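Local structure of gamma-glutamyltranspeptidase (Ggt) (Helicobacter pylori 26695, 5BPK) at residues N294-A299 / H313-A318; K346-K351 / P369-L374. The protein hydrolyses gamma-glutamyl bonds and transfers the gamma-glutamyl group to acceptors, as an N-terminal nucleophile (Ntn) hydrolase of the gamma-glutamyltranspeptidase family. All blocks are in the same frame, centred on the assembly; numbering follows the deposited sequence.

Contact 1. Residues N294-A299 / H313-A318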
loop_
_atom_site.group_PDB
_atom_site.type_symbol
_atom_site.label_atom_id
_atom_site.label_comp_id
_atom_site.label_asym_id
_atom_site.label_seq_id
_atom_site.Cartn_x
_atom_site.Cartn_y
_atom_site.Cartn_z
ATOM N N ASN A 294 1.589 6.474 19.461
ATOM C CA ASN A 294 2.309 6.917 20.651
ATOM C C ASN A 294 1.663 8.145 21.258
ATOM O O ASN A 294 1.565 8.233 22.476
ATOM C CB ASN A 294 3.786 7.252 20.394
ATOM C CG ASN A 294 4.664 6.034 20.164
ATOM O OD1 ASN A 294 4.332 4.912 20.544
ATOM N ND2 ASN A 294 5.840 6.276 19.576
ATOM N N VAL A 295 1.281 9.115 20.420
ATOM C CA VAL A 295 0.634 10.331 20.927
ATOM C C VAL A 295 -0.689 9.947 21.603
ATOM O O VAL A 295 -0.963 10.348 22.739
ATOM C CB VAL A 295 0.378 11.393 19.814
ATOM C CG1 VAL A 295 -0.361 12.615 20.376
ATOM C CG2 VAL A 295 1.680 11.835 19.171
ATOM N N MET A 296 -1.489 9.156 20.895
ATOM C CA MET A 296 -2.810 8.721 21.355
ATOM C C MET A 296 -2.748 7.929 22.673
ATOM O O MET A 296 -3.679 7.991 23.492
ATOM C CB MET A 296 -3.463 7.854 20.278
ATOM C CG MET A 296 -3.865 8.644 19.033
ATOM S SD MET A 296 -4.284 7.626 17.601
ATOM C CE MET A 296 -5.510 6.500 18.295
ATOM N N GLU A 297 -1.657 7.192 22.866
ATOM C CA GLU A 297 -1.481 6.338 24.054
ATOM C C GLU A 297 -1.548 7.138 25.360
ATOM O O GLU A 297 -1.859 6.577 26.429
ATOM C CB GLU A 297 -0.152 5.573 23.979
ATOM C CG GLU A 297 -0.093 4.354 24.875
ATOM C CD GLU A 297 1.240 3.597 24.783
ATOM O OE1 GLU A 297 2.316 4.226 24.627
ATOM O OE2 GLU A 297 1.212 2.360 24.903
ATOM N N ASN A 298 -1.247 8.431 25.281
ATOM C CA ASN A 298 -1.308 9.305 26.453
ATOM C C ASN A 298 -2.714 9.605 26.962
ATOM O O ASN A 298 -2.871 10.156 28.061
ATOM C CB ASN A 298 -0.561 10.606 26.177
ATOM C CG ASN A 298 0.936 10.401 26.091
ATOM O OD1 ASN A 298 1.617 10.284 27.118
ATOM N ND2 ASN A 298 1.461 10.334 24.860
ATOM N N ALA A 299 -3.723 9.245 26.181
ATOM C CA ALA A 299 -5.108 9.432 26.573
ATOM C C ALA A 299 -5.789 8.074 26.766
ATOM O O ALA A 299 -5.461 7.108 26.079
ATOM C CB ALA A 299 -5.838 10.250 25.507
ATOM N N HIS A 313 -10.126 14.512 18.058
ATOM C CA HIS A 313 -9.243 15.676 18.221
ATOM C C HIS A 313 -7.804 15.274 18.557
ATOM O O HIS A 313 -6.849 15.727 17.914
ATOM C CB HIS A 313 -9.819 16.615 19.297
ATOM C CG HIS A 313 -8.952 17.791 19.617
ATOM N ND1 HIS A 313 -8.365 18.569 18.642
ATOM C CD2 HIS A 313 -8.617 18.351 20.802
ATOM C CE1 HIS A 313 -7.692 19.551 19.216
ATOM N NE2 HIS A 313 -7.827 19.442 20.525
ATOM N N ILE A 314 -7.638 14.395 19.538
ATOM C CA ILE A 314 -6.298 13.939 19.917
ATOM C C ILE A 314 -5.605 13.260 18.729
ATOM O O ILE A 314 -4.451 13.570 18.398
ATOM C CB ILE A 314 -6.351 13.000 21.134
ATOM C CG1 ILE A 314 -6.783 13.779 22.378
ATOM C CG2 ILE A 314 -5.004 12.354 21.367
ATOM C CD1 ILE A 314 -7.199 12.903 23.540
ATOM N N ALA A 315 -6.312 12.337 18.083
ATOM C CA ALA A 315 -5.778 11.646 16.894
ATOM C C ALA A 315 -5.421 12.609 15.770
ATOM O O ALA A 315 -4.361 12.468 15.147
ATOM C CB ALA A 315 -6.776 10.600 16.391
ATOM N N ALA A 316 -6.321 13.543 15.479
ATOM C CA ALA A 316 -6.142 14.462 14.359
ATOM C C ALA A 316 -4.961 15.409 14.583
ATOM O O ALA A 316 -4.242 15.734 13.641
ATOM C CB ALA A 316 -7.434 15.253 14.094
ATOM N N GLU A 317 -4.789 15.897 15.813
ATOM C CA GLU A 317 -3.621 16.735 16.100
ATOM C C GLU A 317 -2.306 15.946 16.012
ATOM O O GLU A 317 -1.283 16.470 15.538
ATOM C CB GLU A 317 -3.756 17.453 17.437
ATOM C CG GLU A 317 -4.921 18.449 17.474
ATOM C CD GLU A 317 -4.863 19.446 16.324
ATOM O OE1 GLU A 317 -3.967 20.304 16.346
ATOM O OE2 GLU A 317 -5.697 19.354 15.392
ATOM N N ALA A 318 -2.325 14.679 16.428
ATOM C CA ALA A 318 -1.151 13.828 16.268
ATOM C C ALA A 318 -0.838 13.615 14.785
ATOM O O ALA A 318 0.319 13.681 14.387
ATOM C CB ALA A 318 -1.331 12.488 16.975
#
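Val295, Met296 and Ala299 pack against Ile314, Ala315 and Ala318 where the end of helix 285-296 lies beside helix 309-329, a helix-helix contact within the Ntn-hydrolase fold of gamma-glutamyltranspeptidase. The contact is buried and wholly apolar. At its tightest point the methyl of Ala318 meets the branch of Val295, with CB to CB at 3.5 Å, closer than usual for two carbons. Val295 CG1 stands anti to the backbone N (chi1 177°) and also touches this methyl, while CG2 reaches it from the other arm of the fork. Val295 CA and Ala318 CA are 6.1 Å apart, as are Met296 CA and Ala315 CA, a close approach made at two small alanines. Met296 offers its sulfur: SD lies 4.1 Å from Ala315 CB. The Met296 side chain also packs on Leu102 of the other protein chain, and Ala315 on Phe124 of that chain.

Polar bonds serve to shape the chain after the helix. Ala299 N bonds to Met296 O, closing a type I beta turn that brings Ala299 back against the partner helix, its CB 3.6 Å from Ile314 CD1. Val295 O accepts from both Asn298 N and Asn298 ND2, which approach from the same face of the carbonyl; ND2, at 3.2 Å from Val295 O, sits 36° out of its plane.

Contact 2. Residues K346-K351 / P369-L374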
loop_
_atom_site.group_PDB
_atom_site.type_symbol
_atom_site.label_atom_id
_atom_site.label_comp_id
_atom_site.label_asym_id
_atom_site.label_seq_id
_atom_site.Cartn_x
_atom_site.Cartn_y
_atom_site.Cartn_z
ATOM N N LYS A 346 8.748 7.666 22.467
ATOM C CA LYS A 346 7.570 8.007 23.255
ATOM C C LYS A 346 7.670 9.358 23.974
ATOM O O LYS A 346 6.648 9.985 24.196
ATOM C CB LYS A 346 7.201 6.885 24.221
ATOM C CG LYS A 346 6.647 5.640 23.501
ATOM C CD LYS A 346 6.135 4.599 24.466
ATOM C CE LYS A 346 5.703 3.344 23.740
ATOM N NZ LYS A 346 4.419 3.465 22.991
ATOM N N ALA A 347 8.882 9.819 24.296
ATOM C CA ALA A 347 9.059 11.150 24.893
ATOM C C ALA A 347 8.689 12.266 23.906
ATOM O O ALA A 347 8.114 13.286 24.294
ATOM C CB ALA A 347 10.501 11.337 25.421
ATOM N N TYR A 348 9.035 12.086 22.637
ATOM C CA TYR A 348 8.624 13.026 21.595
ATOM C C TYR A 348 7.099 13.052 21.459
ATOM O O TYR A 348 6.486 14.115 21.326
ATOM C CB TYR A 348 9.290 12.641 20.256
ATOM C CG TYR A 348 8.900 13.520 19.075
ATOM C CD1 TYR A 348 8.957 14.909 19.163
ATOM C CD2 TYR A 348 8.489 12.960 17.872
ATOM C CE1 TYR A 348 8.603 15.704 18.097
ATOM C CE2 TYR A 348 8.137 13.754 16.786
ATOM C CZ TYR A 348 8.193 15.119 16.901
ATOM O OH TYR A 348 7.837 15.919 15.851
ATOM N N ALA A 349 6.496 11.869 21.460
ATOM C CA ALA A 349 5.042 11.749 21.378
ATOM C C ALA A 349 4.365 12.442 22.560
ATOM O O ALA A 349 3.318 13.070 22.401
ATOM C CB ALA A 349 4.627 10.283 21.320
ATOM N N LYS A 350 4.962 12.307 23.744
ATOM C CA LYS A 350 4.440 12.960 24.947
ATOM C C LYS A 350 4.484 14.490 24.788
ATOM O O LYS A 350 3.520 15.182 25.145
ATOM C CB LYS A 350 5.193 12.476 26.201
ATOM C CG LYS A 350 4.862 13.208 27.521
ATOM C CD LYS A 350 3.371 13.233 27.863
ATOM C CE LYS A 350 3.154 13.759 29.293
ATOM N NZ LYS A 350 1.763 14.208 29.551
ATOM N N LYS A 351 5.589 15.013 24.251
ATOM C CA LYS A 351 5.713 16.447 23.962
ATOM C C LYS A 351 4.631 16.933 22.995
ATOM O O LYS A 351 4.041 17.995 23.185
ATOM C CB LYS A 351 7.102 16.774 23.401
ATOM C CG LYS A 351 8.181 16.778 24.465
ATOM C CD LYS A 351 9.567 17.095 23.918
ATOM C CE LYS A 351 10.635 16.793 24.972
ATOM N NZ LYS A 351 12.005 17.212 24.567
ATOM N N PRO A 369 7.967 21.148 11.666
ATOM C CA PRO A 369 8.501 19.795 11.678
ATOM C C PRO A 369 9.448 19.543 12.866
ATOM O O PRO A 369 10.333 20.367 13.155
ATOM C CB PRO A 369 9.233 19.712 10.351
ATOM C CG PRO A 369 8.493 20.630 9.469
ATOM C CD PRO A 369 8.033 21.754 10.329
ATOM N N GLY A 370 9.223 18.429 13.560
ATOM C CA GLY A 370 9.959 18.068 14.762
ATOM C C GLY A 370 9.658 18.923 15.974
ATOM O O GLY A 370 10.347 18.806 16.985
ATOM N N MET A 371 8.619 19.760 15.863
ATOM C CA MET A 371 8.305 20.815 16.834
ATOM C C MET A 371 9.474 21.784 17.006
ATOM O O MET A 371 9.562 22.477 18.018
ATOM C CB MET A 371 7.877 20.215 18.180
ATOM C CG MET A 371 6.658 19.303 18.071
ATOM S SD MET A 371 5.952 18.867 19.663
ATOM C CE MET A 371 6.963 17.482 20.165
ATOM N N GLY A 372 10.355 21.831 16.002
ATOM C CA GLY A 372 11.565 22.649 16.044
ATOM C C GLY A 372 12.631 22.198 17.030
ATOM O O GLY A 372 13.561 22.953 17.318
ATOM N N GLN A 373 12.518 20.974 17.543
ATOM C CA GLN A 373 13.428 20.489 18.584
ATOM C C GLN A 373 13.931 19.051 18.372
ATOM O O GLN A 373 14.537 18.474 19.280
ATOM C CB GLN A 373 12.760 20.626 19.968
ATOM C CG GLN A 373 11.435 19.851 20.145
ATOM C CD GLN A 373 11.630 18.381 20.497
ATOM O OE1 GLN A 373 11.230 17.487 19.742
ATOM N NE2 GLN A 373 12.251 18.123 21.645
ATOM N N LEU A 374 13.712 18.481 17.184
ATOM C CA LEU A 374 14.088 17.081 16.932
ATOM C C LEU A 374 15.607 16.898 16.954
ATOM O O LEU A 374 16.116 15.945 17.549
ATOM C CB LEU A 374 13.526 16.579 15.592
ATOM C CG LEU A 374 13.258 15.073 15.525
ATOM C CD1 LEU A 374 12.020 14.719 16.327
ATOM C CD2 LEU A 374 13.114 14.614 14.083
#
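Tyr348 of helix 346-354 anchors the last modelled residues of the chain, the irregular segment 369-374, through a CH-pi contact, a Met-aromatic contact and a shared aspartate. Leu374 CD1 sits over the centre of the Tyr348 ring, 3.9 Å from the centroid and only 10° off the ring normal. The two side chains cross at about a right angle, and CD1 is the leucine atom that meets the ring. Tyr348 CG is anti to the backbone N, and the ring beyond it extends from the helix toward the segment.

Met371 approaches the same ring obliquely, with SD 5.5 Å from the Tyr348 centroid. Its chain bends at the sulfur (chi3 -84°), which turns CE toward the ring and Lys351 CB, although the exact place of this methyl is doubtful. SD itself lies 4.1 Å from Lys351 O. Gln373 comes from the side of Leu374, across the ring plane from Met371; its amide plane is turned only 10° from that of the Tyr348 ring, and the amide lies near the outer part of the Lys351 side chain.

At the phenol end, Tyr348 OH lies 3.2 Å from Gly370 CA. The hydroxyl is hydrogen-bonded to Asp325 OD2, and the other oxygen of that carboxylate accepts from Gly370 N; one aspartate of helix 309-329 thus ties ring and segment together. Within the segment, Gly372 N bonds to Pro369 O and Gln373 N to Gly370 O, and Gly370, Met371 and Gly372 all have positive phi. Three consecutive residues in the left-handed helical region, with two overlapping i to i+3 backbone bonds, are characteristic of a short left-handed helical turn, here lying against a right-handed helix.

How the contacts relate
The two contacts follow one another along the chain, 294-299 with 313-318 first and 346-351 with 369-374 later, and their centres are about 13 Å apart. Helix 346-354 joins them directly. Lys346 NZ forms a salt bridge with Glu297 OE1 at 2.8 Å and probably a hydrogen bond with Asn294 OD1, while Ala349 packs its methyl on Asn294 CB. Helix 309-329 is common to both as well: one part of it packs in contact 1, and Asp325 further along holds contact 2. Helices 285-296, 309-329 and 346-354 therefore pack as one group, to which the end of the modelled chain is fastened.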